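Local coordinates for protein cyclopropane mycolic acid synthase 3 (Mycobacterium tuberculosis, PDB 1L1E) that probably converts a double bond at the proximal position of alpha mycolic acids into a cyclopropane ring, using S-adenosyl-L-methionine as methylene donor, at residues A[32-37]-A[48-53]. Sequence-based numbering, arbitrary orientation.
Sequences TYSCAY and AQIAKI. With SAH (S-adenosyl-L-homocysteine), chain D; CO3 (carbonate ion), chain C.
Lys52 CB packs against Tyr37 CB at 3.6 Å, and from there the lysine chain runs back along the loop 32-37. CG, anti to the backbone N (chi1 174°), lies 3.4 Å from Cys35 O; then bends at the next three torsions curl the chain, bringing its end up against the Thr32 CG2 methyl, tip to tip. There NZ makes three hydrogen bonds: to Ser34 OG at 2.8 Å, to Cys35 O, which it meets from above the carbonyl plane, and to Gln49 OE1 on the same helix. Ser34 OG in turn donates to the carboxylate O of S-adenosyl-L-homocysteine at 2.7 Å, so Lys52 stands in the second shell of the cofactor, where it probably fixes the Ser34 hydroxyl and adds favourable positive charge near that carboxylate. The other end of the Gln49 amide serves the loop: NE2 donates to Ser34 O at 3.1 Å, almost in the amide plane, and a water links NE2 to Thr32 O. Further along, Tyr37 N bonds Ala48 O, which also accepts the helical bond from Lys52 N on its opposite face. Helix 45-58 thus holds a loop of the cofactor pocket in this Rossmann-like methyltransferase fold, between strand 132-136 and helices 77-86 and 229-245.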
# COMPACT_ATOMS: atom_id res chain seq x y z
N THR A 32 -3.78 8.49 3.58
CA THR A 32 -3.20 7.45 2.73
C THR A 32 -1.91 7.03 3.40
O THR A 32 -1.09 7.88 3.75
CB THR A 32 -2.93 7.96 1.31
OG1 THR A 32 -4.17 8.25 0.68
CG2 THR A 32 -2.20 6.90 0.47
N TYR A 33 -1.73 5.73 3.56
CA TYR A 33 -0.56 5.17 4.25
C TYR A 33 0.19 4.22 3.33
O TYR A 33 0.12 3.00 3.50
CB TYR A 33 -1.05 4.43 5.49
CG TYR A 33 0.01 3.94 6.44
CD1 TYR A 33 -0.20 2.80 7.22
CD2 TYR A 33 1.21 4.63 6.60
CE1 TYR A 33 0.75 2.36 8.14
CE2 TYR A 33 2.18 4.20 7.50
CZ TYR A 33 1.94 3.06 8.27
OH TYR A 33 2.90 2.63 9.16
N SER A 34 0.89 4.80 2.37
CA SER A 34 1.66 4.06 1.38
C SER A 34 2.43 5.07 0.53
O SER A 34 2.09 6.25 0.50
CB SER A 34 0.71 3.23 0.50
OG SER A 34 -0.33 4.03 -0.05
N CYS A 35 3.47 4.60 -0.15
CA CYS A 35 4.29 5.45 -1.01
C CYS A 35 3.48 6.38 -1.91
O CYS A 35 2.64 5.93 -2.69
CB CYS A 35 5.18 4.58 -1.90
SG CYS A 35 6.24 5.53 -2.99
N ALA A 36 3.73 7.69 -1.81
CA ALA A 36 3.01 8.65 -2.64
C ALA A 36 3.70 8.79 -4.00
O ALA A 36 4.76 8.18 -4.24
CB ALA A 36 2.92 10.00 -1.93
N TYR A 37 3.09 9.56 -4.90
CA TYR A 37 3.65 9.78 -6.23
C TYR A 37 3.78 11.26 -6.56
O TYR A 37 2.80 11.94 -6.86
CB TYR A 37 2.78 9.07 -7.27
CG TYR A 37 3.32 9.14 -8.69
CD1 TYR A 37 4.65 8.83 -8.98
CD2 TYR A 37 2.48 9.47 -9.75
CE1 TYR A 37 5.14 8.85 -10.29
CE2 TYR A 37 2.96 9.50 -11.08
CZ TYR A 37 4.28 9.19 -11.33
OH TYR A 37 4.74 9.25 -12.63
N ALA A 48 0.39 14.50 -3.83
CA ALA A 48 1.15 13.35 -4.32
C ALA A 48 0.47 12.02 -4.01
O ALA A 48 0.70 11.03 -4.70
CB ALA A 48 2.57 13.37 -3.75
N GLN A 49 -0.36 11.99 -2.97
CA GLN A 49 -1.08 10.75 -2.63
C GLN A 49 -2.26 10.63 -3.58
O GLN A 49 -2.67 9.53 -3.96
CB GLN A 49 -1.56 10.77 -1.17
CG GLN A 49 -0.44 10.68 -0.14
CD GLN A 49 0.23 9.30 -0.09
OE1 GLN A 49 0.24 8.57 -1.07
NE2 GLN A 49 0.80 8.97 1.06
N ILE A 50 -2.84 11.77 -3.97
CA ILE A 50 -3.95 11.72 -4.92
C ILE A 50 -3.37 11.33 -6.27
O ILE A 50 -4.01 10.62 -7.06
CB ILE A 50 -4.69 13.07 -5.01
CG1 ILE A 50 -5.50 13.30 -3.73
CG2 ILE A 50 -5.59 13.10 -6.25
CD1 ILE A 50 -6.62 12.30 -3.50
N ALA A 51 -2.14 11.78 -6.54
CA ALA A 51 -1.48 11.45 -7.80
C ALA A 51 -1.20 9.94 -7.88
O ALA A 51 -1.28 9.34 -8.96
CB ALA A 51 -0.17 12.22 -7.91
N LYS A 52 -0.85 9.33 -6.75
CA LYS A 52 -0.57 7.90 -6.72
C LYS A 52 -1.86 7.11 -6.94
O LYS A 52 -1.89 6.13 -7.68
CB LYS A 52 0.11 7.55 -5.39
CG LYS A 52 0.34 6.06 -5.14
CD LYS A 52 -0.88 5.40 -4.49
CE LYS A 52 -1.26 6.02 -3.13
NZ LYS A 52 -0.17 6.01 -2.08
N ILE A 53 -2.94 7.54 -6.29
CA ILE A 53 -4.23 6.87 -6.46
C ILE A 53 -4.63 6.90 -7.95
O ILE A 53 -4.99 5.87 -8.53
CB ILE A 53 -5.30 7.55 -5.58
CG1 ILE A 53 -4.94 7.36 -4.11
CG2 ILE A 53 -6.68 7.01 -5.90
CD1 ILE A 53 -5.83 8.11 -3.14
N SAH D . -4.14 0.67 0.82
CA SAH D . -4.24 1.69 1.87
CB SAH D . -3.78 1.12 3.23
CG SAH D . -2.37 0.52 3.29
SD SAH D . -1.92 -0.12 4.91
C SAH D . -3.38 2.92 1.52
O SAH D . -2.77 2.91 0.45
OXT SAH D . -3.31 3.85 2.34
C5' SAH D . -2.25 -1.90 4.69
C4' SAH D . -3.74 -2.27 4.55
O4' SAH D . -3.93 -3.64 4.10
C3' SAH D . -4.51 -2.16 5.86
O3' SAH D . -5.83 -1.66 5.54
C2' SAH D . -4.56 -3.58 6.35
O2' SAH D . -5.58 -3.77 7.33
C1' SAH D . -4.78 -4.32 5.07
N9 SAH D . -4.45 -5.76 5.12
C8 SAH D . -3.35 -6.41 5.57
N7 SAH D . -3.34 -7.70 5.48
C5 SAH D . -4.57 -7.97 4.90
C6 SAH D . -5.24 -9.18 4.51
N6 SAH D . -4.69 -10.39 4.66
N1 SAH D . -6.50 -9.07 3.95
C2 SAH D . -7.05 -7.84 3.79
N3 SAH D . -6.53 -6.65 4.12
C4 SAH D . -5.27 -6.78 4.68
C CO3 C . 3.97 0.85 0.17
O1 CO3 C . 3.90 -0.44 -0.59
O2 CO3 C . 4.27 0.84 1.50
O3 CO3 C . 3.73 2.01 -0.47
O HOH W 1 0.02 10.44 3.62